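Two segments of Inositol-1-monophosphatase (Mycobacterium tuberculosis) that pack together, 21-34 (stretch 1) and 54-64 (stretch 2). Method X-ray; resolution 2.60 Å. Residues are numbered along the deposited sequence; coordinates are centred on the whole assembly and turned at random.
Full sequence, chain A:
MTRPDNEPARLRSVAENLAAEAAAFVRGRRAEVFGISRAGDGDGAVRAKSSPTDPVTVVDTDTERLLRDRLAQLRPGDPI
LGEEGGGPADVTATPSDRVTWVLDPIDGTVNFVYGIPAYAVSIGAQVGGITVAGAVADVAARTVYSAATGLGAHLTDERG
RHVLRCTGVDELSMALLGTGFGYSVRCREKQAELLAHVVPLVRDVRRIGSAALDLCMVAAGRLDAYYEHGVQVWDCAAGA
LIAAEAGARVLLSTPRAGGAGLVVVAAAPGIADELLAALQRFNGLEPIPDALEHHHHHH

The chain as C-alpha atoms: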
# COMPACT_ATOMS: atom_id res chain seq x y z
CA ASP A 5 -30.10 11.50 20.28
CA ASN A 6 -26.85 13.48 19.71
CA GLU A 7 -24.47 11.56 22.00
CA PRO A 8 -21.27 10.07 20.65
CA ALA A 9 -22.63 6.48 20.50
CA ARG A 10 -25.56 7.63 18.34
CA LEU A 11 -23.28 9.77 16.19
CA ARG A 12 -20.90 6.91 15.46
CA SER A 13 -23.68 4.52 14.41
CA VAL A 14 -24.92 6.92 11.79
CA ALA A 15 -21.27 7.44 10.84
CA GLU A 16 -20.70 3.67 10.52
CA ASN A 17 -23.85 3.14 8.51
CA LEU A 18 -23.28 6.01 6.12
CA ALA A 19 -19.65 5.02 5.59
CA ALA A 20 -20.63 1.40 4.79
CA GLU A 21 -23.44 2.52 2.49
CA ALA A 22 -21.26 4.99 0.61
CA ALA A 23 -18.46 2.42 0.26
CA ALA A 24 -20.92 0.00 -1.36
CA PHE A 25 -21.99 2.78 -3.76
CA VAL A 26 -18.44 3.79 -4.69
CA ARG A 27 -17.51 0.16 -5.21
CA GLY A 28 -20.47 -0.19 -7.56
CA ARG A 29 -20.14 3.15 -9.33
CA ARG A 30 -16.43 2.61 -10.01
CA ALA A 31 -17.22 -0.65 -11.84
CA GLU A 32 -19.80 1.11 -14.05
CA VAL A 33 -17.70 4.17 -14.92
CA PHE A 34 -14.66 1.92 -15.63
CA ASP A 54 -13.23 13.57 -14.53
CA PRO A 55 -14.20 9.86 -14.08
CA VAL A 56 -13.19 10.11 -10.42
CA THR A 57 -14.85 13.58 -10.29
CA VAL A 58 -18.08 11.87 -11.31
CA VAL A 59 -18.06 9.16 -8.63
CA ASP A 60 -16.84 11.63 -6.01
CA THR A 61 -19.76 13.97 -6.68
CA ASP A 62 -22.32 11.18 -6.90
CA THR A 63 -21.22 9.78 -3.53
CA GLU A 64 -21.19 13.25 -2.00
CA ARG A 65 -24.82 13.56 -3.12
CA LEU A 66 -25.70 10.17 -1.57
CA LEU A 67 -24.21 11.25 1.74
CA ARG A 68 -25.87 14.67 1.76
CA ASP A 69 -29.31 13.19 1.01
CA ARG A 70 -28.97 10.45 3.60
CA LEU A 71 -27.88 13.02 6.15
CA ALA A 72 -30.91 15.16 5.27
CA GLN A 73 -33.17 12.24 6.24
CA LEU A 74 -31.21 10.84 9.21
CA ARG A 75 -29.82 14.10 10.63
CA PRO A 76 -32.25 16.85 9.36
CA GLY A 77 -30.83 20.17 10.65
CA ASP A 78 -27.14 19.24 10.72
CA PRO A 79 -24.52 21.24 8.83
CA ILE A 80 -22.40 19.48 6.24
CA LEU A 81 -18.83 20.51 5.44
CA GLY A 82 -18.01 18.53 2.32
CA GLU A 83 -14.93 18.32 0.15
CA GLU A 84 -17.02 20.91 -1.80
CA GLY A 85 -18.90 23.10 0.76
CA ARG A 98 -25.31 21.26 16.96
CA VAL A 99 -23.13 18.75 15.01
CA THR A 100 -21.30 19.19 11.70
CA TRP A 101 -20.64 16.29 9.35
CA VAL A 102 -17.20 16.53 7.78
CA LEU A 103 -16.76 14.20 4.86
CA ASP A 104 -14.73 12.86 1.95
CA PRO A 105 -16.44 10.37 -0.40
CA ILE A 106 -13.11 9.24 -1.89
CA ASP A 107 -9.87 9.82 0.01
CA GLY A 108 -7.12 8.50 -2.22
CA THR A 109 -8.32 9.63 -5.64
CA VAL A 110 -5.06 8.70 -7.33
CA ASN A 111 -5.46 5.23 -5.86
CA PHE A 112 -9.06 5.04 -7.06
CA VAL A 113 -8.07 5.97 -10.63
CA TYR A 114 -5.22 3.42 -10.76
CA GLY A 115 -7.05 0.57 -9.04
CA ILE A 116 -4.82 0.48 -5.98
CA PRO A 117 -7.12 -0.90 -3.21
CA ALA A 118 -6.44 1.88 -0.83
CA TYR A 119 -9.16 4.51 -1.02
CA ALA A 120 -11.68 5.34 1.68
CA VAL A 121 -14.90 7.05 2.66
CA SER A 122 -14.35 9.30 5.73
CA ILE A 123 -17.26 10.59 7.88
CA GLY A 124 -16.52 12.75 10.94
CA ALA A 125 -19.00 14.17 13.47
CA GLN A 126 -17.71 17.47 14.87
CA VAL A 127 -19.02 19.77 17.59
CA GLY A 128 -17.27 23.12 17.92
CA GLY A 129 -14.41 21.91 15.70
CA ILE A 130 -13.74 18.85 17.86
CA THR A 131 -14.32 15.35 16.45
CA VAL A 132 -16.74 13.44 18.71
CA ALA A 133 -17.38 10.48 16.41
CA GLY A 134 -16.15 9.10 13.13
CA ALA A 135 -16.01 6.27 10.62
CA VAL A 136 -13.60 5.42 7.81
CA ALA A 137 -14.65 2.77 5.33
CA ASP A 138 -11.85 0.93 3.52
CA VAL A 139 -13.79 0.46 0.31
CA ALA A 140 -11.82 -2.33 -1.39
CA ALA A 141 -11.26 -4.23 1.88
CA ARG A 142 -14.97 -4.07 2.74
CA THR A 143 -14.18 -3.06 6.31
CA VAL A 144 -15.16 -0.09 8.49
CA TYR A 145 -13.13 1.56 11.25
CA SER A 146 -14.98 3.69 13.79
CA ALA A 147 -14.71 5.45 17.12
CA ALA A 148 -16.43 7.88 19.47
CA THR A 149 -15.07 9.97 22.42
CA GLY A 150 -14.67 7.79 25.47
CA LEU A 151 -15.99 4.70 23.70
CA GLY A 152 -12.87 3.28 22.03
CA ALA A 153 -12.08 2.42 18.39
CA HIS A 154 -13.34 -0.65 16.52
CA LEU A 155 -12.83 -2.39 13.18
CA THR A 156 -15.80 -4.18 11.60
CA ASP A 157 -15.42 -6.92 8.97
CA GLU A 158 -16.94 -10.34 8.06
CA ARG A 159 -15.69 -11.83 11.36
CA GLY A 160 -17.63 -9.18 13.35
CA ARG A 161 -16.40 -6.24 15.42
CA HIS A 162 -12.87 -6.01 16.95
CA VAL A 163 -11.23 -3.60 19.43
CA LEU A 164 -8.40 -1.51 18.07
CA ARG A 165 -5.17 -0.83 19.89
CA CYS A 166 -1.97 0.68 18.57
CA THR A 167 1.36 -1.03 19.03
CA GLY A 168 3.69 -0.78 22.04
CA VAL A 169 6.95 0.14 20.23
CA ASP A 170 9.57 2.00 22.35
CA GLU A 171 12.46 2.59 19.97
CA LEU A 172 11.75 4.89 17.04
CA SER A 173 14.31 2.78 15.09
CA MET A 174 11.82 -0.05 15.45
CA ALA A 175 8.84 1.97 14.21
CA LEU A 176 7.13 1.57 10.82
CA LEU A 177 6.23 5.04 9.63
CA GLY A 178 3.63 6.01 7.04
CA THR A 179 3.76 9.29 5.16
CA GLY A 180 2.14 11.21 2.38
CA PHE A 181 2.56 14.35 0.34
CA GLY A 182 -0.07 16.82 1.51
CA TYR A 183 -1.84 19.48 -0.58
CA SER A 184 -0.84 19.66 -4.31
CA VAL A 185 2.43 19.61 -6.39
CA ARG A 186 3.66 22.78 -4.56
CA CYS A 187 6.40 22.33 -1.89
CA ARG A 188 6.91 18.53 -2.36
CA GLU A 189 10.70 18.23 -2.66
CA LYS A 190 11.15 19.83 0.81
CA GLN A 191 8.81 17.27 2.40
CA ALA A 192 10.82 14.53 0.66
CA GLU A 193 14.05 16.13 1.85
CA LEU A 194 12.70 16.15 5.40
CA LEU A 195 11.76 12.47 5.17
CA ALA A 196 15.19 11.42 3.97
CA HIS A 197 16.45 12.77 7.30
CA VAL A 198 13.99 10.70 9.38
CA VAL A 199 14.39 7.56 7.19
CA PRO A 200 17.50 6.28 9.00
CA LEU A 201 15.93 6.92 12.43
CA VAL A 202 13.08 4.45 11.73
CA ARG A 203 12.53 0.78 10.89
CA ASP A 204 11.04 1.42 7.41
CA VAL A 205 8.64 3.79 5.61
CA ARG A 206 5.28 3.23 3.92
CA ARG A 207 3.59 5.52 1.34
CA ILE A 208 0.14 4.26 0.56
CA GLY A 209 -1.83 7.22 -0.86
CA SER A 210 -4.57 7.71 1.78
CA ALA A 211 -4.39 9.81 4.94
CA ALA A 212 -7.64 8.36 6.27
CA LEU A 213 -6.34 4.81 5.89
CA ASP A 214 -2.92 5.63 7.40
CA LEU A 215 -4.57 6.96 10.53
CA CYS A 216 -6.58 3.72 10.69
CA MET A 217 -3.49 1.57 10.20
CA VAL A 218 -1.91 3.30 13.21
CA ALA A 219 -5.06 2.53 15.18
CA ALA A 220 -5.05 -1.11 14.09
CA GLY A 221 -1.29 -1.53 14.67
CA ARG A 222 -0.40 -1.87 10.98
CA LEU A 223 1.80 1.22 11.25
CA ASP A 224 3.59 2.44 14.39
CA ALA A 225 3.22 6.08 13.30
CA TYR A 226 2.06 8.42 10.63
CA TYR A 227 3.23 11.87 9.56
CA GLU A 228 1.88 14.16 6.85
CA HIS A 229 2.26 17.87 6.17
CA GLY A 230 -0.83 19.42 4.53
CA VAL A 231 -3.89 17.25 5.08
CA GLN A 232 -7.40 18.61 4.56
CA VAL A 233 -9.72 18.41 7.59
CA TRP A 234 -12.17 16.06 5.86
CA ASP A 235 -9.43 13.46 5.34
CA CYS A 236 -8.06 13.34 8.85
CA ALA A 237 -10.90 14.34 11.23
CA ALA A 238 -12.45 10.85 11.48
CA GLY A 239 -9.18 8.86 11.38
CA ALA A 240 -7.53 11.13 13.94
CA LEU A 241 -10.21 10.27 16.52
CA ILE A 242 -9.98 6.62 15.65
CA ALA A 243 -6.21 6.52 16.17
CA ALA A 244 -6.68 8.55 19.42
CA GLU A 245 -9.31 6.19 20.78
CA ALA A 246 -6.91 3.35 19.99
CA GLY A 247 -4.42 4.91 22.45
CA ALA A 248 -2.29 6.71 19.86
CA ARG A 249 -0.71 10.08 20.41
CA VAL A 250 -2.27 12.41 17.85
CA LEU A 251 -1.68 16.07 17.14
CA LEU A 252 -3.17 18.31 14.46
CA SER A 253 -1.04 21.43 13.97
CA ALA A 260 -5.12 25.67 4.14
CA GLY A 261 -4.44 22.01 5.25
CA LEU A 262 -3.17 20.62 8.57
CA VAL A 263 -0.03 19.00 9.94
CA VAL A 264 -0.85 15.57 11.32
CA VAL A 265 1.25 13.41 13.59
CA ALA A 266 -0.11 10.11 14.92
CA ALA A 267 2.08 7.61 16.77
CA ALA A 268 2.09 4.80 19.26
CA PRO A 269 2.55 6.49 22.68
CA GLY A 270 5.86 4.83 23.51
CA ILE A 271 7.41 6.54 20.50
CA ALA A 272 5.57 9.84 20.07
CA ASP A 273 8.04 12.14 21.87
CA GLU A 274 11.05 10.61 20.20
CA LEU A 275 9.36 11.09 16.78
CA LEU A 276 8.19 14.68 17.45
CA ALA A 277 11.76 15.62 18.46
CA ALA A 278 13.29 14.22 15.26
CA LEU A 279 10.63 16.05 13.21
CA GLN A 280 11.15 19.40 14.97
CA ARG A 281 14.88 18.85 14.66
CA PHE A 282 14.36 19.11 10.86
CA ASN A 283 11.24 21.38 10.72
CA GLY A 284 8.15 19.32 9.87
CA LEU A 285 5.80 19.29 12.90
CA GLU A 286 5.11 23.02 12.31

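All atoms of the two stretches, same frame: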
# COMPACT_ATOMS: atom_id res chain seq x y z
N GLU A 21 -22.58 2.24 3.64
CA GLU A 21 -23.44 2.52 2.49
C GLU A 21 -22.66 3.13 1.34
O GLU A 21 -22.70 2.64 0.23
CB GLU A 21 -24.52 3.52 2.87
CG GLU A 21 -25.76 2.95 3.46
CD GLU A 21 -26.78 4.04 3.70
OE1 GLU A 21 -27.15 4.74 2.72
OE2 GLU A 21 -27.17 4.24 4.87
N ALA A 22 -21.98 4.23 1.62
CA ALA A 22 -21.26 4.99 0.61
C ALA A 22 -20.14 4.15 -0.02
O ALA A 22 -19.94 4.20 -1.24
CB ALA A 22 -20.71 6.28 1.21
N ALA A 23 -19.48 3.32 0.78
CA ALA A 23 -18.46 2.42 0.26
C ALA A 23 -19.08 1.50 -0.79
O ALA A 23 -18.55 1.34 -1.89
CB ALA A 23 -17.83 1.61 1.38
N ALA A 24 -20.20 0.89 -0.44
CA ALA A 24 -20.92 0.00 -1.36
C ALA A 24 -21.26 0.70 -2.68
O ALA A 24 -21.23 0.09 -3.76
CB ALA A 24 -22.19 -0.51 -0.70
N PHE A 25 -21.59 1.99 -2.59
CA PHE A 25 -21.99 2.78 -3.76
C PHE A 25 -20.78 3.10 -4.63
O PHE A 25 -20.84 3.01 -5.84
CB PHE A 25 -22.64 4.07 -3.28
CG PHE A 25 -23.10 4.98 -4.38
CD1 PHE A 25 -24.27 4.74 -5.05
CD2 PHE A 25 -22.36 6.11 -4.70
CE1 PHE A 25 -24.71 5.61 -6.06
CE2 PHE A 25 -22.78 6.97 -5.71
CZ PHE A 25 -23.95 6.72 -6.39
N VAL A 26 -19.69 3.50 -3.98
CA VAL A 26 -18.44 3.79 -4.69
C VAL A 26 -17.95 2.55 -5.43
O VAL A 26 -17.56 2.60 -6.58
CB VAL A 26 -17.34 4.22 -3.67
CG1 VAL A 26 -15.97 4.24 -4.31
CG2 VAL A 26 -17.71 5.58 -3.08
N ARG A 27 -17.97 1.44 -4.72
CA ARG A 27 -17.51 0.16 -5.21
C ARG A 27 -18.31 -0.20 -6.46
O ARG A 27 -17.75 -0.65 -7.47
CB ARG A 27 -17.71 -0.82 -4.06
CG ARG A 27 -17.31 -2.22 -4.29
CD ARG A 27 -16.57 -2.81 -3.09
NE ARG A 27 -16.98 -2.34 -1.76
CZ ARG A 27 -18.11 -2.67 -1.14
NH1 ARG A 27 -19.02 -3.43 -1.72
NH2 ARG A 27 -18.34 -2.22 0.09
N GLY A 28 -19.60 0.06 -6.42
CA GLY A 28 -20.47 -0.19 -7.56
C GLY A 28 -20.34 0.81 -8.69
O GLY A 28 -20.35 0.44 -9.86
N ARG A 29 -20.26 2.09 -8.33
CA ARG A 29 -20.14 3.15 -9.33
C ARG A 29 -18.81 3.08 -10.09
O ARG A 29 -18.77 3.34 -11.29
CB ARG A 29 -20.29 4.52 -8.68
CG ARG A 29 -21.73 4.96 -8.45
CD ARG A 29 -22.48 5.22 -9.79
NE ARG A 29 -21.94 6.37 -10.51
CZ ARG A 29 -21.96 6.55 -11.83
NH1 ARG A 29 -22.48 5.64 -12.65
NH2 ARG A 29 -21.42 7.64 -12.35
N ARG A 30 -17.74 2.74 -9.38
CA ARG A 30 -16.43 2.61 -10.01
C ARG A 30 -16.49 1.57 -11.13
O ARG A 30 -15.98 1.82 -12.22
CB ARG A 30 -15.33 2.26 -8.98
CG ARG A 30 -13.93 2.16 -9.62
CD ARG A 30 -12.77 1.91 -8.64
NE ARG A 30 -11.76 1.08 -9.30
CZ ARG A 30 -10.96 1.46 -10.30
NH1 ARG A 30 -10.99 2.69 -10.76
NH2 ARG A 30 -10.10 0.62 -10.83
N ALA A 31 -17.11 0.43 -10.86
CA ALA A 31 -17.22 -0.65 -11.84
C ALA A 31 -17.99 -0.22 -13.09
O ALA A 31 -17.62 -0.58 -14.21
CB ALA A 31 -17.88 -1.87 -11.20
N GLU A 32 -19.03 0.58 -12.91
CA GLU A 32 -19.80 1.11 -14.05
C GLU A 32 -18.96 2.07 -14.89
O GLU A 32 -18.71 1.83 -16.06
CB GLU A 32 -21.08 1.80 -13.57
CG GLU A 32 -22.02 0.89 -12.80
CD GLU A 32 -23.26 1.59 -12.31
OE1 GLU A 32 -23.31 2.82 -12.37
OE2 GLU A 32 -24.18 0.90 -11.83
N VAL A 33 -18.52 3.15 -14.26
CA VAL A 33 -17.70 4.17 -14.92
C VAL A 33 -16.45 3.60 -15.61
O VAL A 33 -16.05 4.08 -16.65
CB VAL A 33 -17.33 5.25 -13.90
CG1 VAL A 33 -16.31 6.22 -14.47
CG2 VAL A 33 -18.58 6.00 -13.45
N PHE A 34 -15.84 2.56 -15.04
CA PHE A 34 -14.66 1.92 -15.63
C PHE A 34 -15.07 0.57 -16.22
O PHE A 34 -15.32 0.44 -17.42
CB PHE A 34 -13.57 1.70 -14.58
CG PHE A 34 -12.89 2.97 -14.08
CD1 PHE A 34 -11.92 3.60 -14.85
CD2 PHE A 34 -13.20 3.50 -12.84
CE1 PHE A 34 -11.28 4.75 -14.38
CE2 PHE A 34 -12.57 4.67 -12.37
CZ PHE A 34 -11.60 5.28 -13.14
N ASP A 54 -11.86 13.60 -13.98
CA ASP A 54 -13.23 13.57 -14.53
C ASP A 54 -14.01 12.29 -14.15
O ASP A 54 -15.08 12.38 -13.54
CB ASP A 54 -13.23 13.77 -16.05
CG ASP A 54 -14.63 14.03 -16.61
OD1 ASP A 54 -15.52 13.18 -16.38
OD2 ASP A 54 -14.83 15.07 -17.29
N PRO A 55 -13.50 11.09 -14.51
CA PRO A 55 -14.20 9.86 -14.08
C PRO A 55 -14.24 9.70 -12.55
O PRO A 55 -15.23 9.22 -12.01
CB PRO A 55 -13.37 8.75 -14.73
CG PRO A 55 -11.99 9.34 -14.83
CD PRO A 55 -12.28 10.75 -15.28
N VAL A 56 -13.18 10.11 -11.87
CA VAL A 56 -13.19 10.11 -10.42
C VAL A 56 -14.02 11.30 -9.91
O VAL A 56 -14.65 11.20 -8.86
CB VAL A 56 -11.76 10.14 -9.82
CG1 VAL A 56 -10.99 11.38 -10.24
CG2 VAL A 56 -11.81 10.06 -8.30
N THR A 57 -14.02 12.41 -10.65
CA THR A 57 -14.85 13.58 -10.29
C THR A 57 -16.32 13.19 -10.26
O THR A 57 -17.08 13.64 -9.39
CB THR A 57 -14.66 14.76 -11.28
OG1 THR A 57 -13.33 15.29 -11.17
CG2 THR A 57 -15.68 15.88 -11.02
N VAL A 58 -16.71 12.32 -11.19
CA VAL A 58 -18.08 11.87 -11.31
C VAL A 58 -18.49 11.07 -10.08
O VAL A 58 -19.48 11.39 -9.45
CB VAL A 58 -18.31 11.03 -12.59
CG1 VAL A 58 -19.73 10.54 -12.66
CG2 VAL A 58 -18.00 11.86 -13.82
N VAL A 59 -17.72 10.04 -9.74
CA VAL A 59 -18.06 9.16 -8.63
C VAL A 59 -18.01 9.92 -7.30
O VAL A 59 -18.84 9.70 -6.42
CB VAL A 59 -17.15 7.95 -8.53
CG1 VAL A 59 -17.51 7.15 -7.30
CG2 VAL A 59 -17.25 7.10 -9.78
N ASP A 60 -17.04 10.81 -7.20
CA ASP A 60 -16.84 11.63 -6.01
C ASP A 60 -18.08 12.48 -5.75
O ASP A 60 -18.60 12.51 -4.64
CB ASP A 60 -15.59 12.50 -6.18
CG ASP A 60 -15.12 13.10 -4.89
OD1 ASP A 60 -14.78 12.33 -3.95
OD2 ASP A 60 -15.05 14.35 -4.81
N THR A 61 -18.57 13.14 -6.79
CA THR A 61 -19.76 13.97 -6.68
C THR A 61 -21.00 13.14 -6.36
O THR A 61 -21.79 13.51 -5.49
CB THR A 61 -20.04 14.71 -8.00
OG1 THR A 61 -18.83 15.31 -8.47
CG2 THR A 61 -21.09 15.79 -7.77
N ASP A 62 -21.17 12.04 -7.08
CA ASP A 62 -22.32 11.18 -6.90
C ASP A 62 -22.43 10.73 -5.45
O ASP A 62 -23.51 10.78 -4.85
CB ASP A 62 -22.23 9.96 -7.82
CG ASP A 62 -22.42 10.31 -9.31
OD1 ASP A 62 -23.07 11.33 -9.64
OD2 ASP A 62 -21.92 9.55 -10.16
N THR A 63 -21.29 10.30 -4.90
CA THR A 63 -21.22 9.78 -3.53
C THR A 63 -21.42 10.87 -2.49
O THR A 63 -22.00 10.65 -1.43
CB THR A 63 -19.86 9.10 -3.28
OG1 THR A 63 -19.64 8.08 -4.25
CG2 THR A 63 -19.81 8.48 -1.90
N GLU A 64 -20.93 12.06 -2.81
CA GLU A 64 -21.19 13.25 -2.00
C GLU A 64 -22.70 13.53 -1.92
O GLU A 64 -23.23 13.85 -0.84
CB GLU A 64 -20.46 14.46 -2.60
CG GLU A 64 -20.65 15.78 -1.87
CD GLU A 64 -19.71 15.95 -0.70
OE1 GLU A 64 -19.49 14.95 0.01
OE2 GLU A 64 -19.19 17.08 -0.51

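The two stretches form a pair of α-helices, 21-33 and 55-64, that run roughly antiparallel, with 149° between their N-to-C directions and 10.0 Å between their axes at closest approach. The register follows from this opposition: Ala22 CA lies 6.3 Å from Thr63 CA, Arg29 CA 6.4 Å from Val59 CA, and Val33 CA 6.7 Å from Pro55 CA. The two stretches bury 500 Å² between them, both sides summed, and no backbone hydrogen bonds link them.

Apolar contacts run along much of the interface. Val59, which loses more surface to this contact than any other residue, meets Val26 (CG1 to CG1, 4.4 Å) through one methyl and Val33 through the other (Val59 CG2 to Val33 CG2, 4.1 Å). Its CG1 also lies 4.1 Å from Arg29 CB, so the aliphatic base of the arginine joins the same cluster. Near the start of the second helix, Pro55 CB packs 3.9 Å from Val33 CG1 and 4.2 Å from Phe34 CZ.

At the other end, Thr63 turns its hydroxyl back to its own helix, OG1 donating to Val59 O at 2.8 Å. With that bond made, the side chain can sit among nonpolar neighbours: OG1 is 3.4 Å from both Val26 CG2 and Phe25 CD2, while Thr63 CG2 lies 3.9 Å from Ala22 CB. Phe25 presents its ring edge here, and CE2 approaches Asp62 CB at 3.7 Å.

The one charged link across the pair is the salt bridge between Arg29 and Asp62. Arg29 NH2 and NE both reach Asp62 OD2, at 2.9 and 3.2 Å, but the N-H...O angles of 130° and 127° make both hydrogen bonds weak. Arg29 NH1 bonds Glu32 OE1 at 3.0 Å, so the guanidinium bridges carboxylates from both helices.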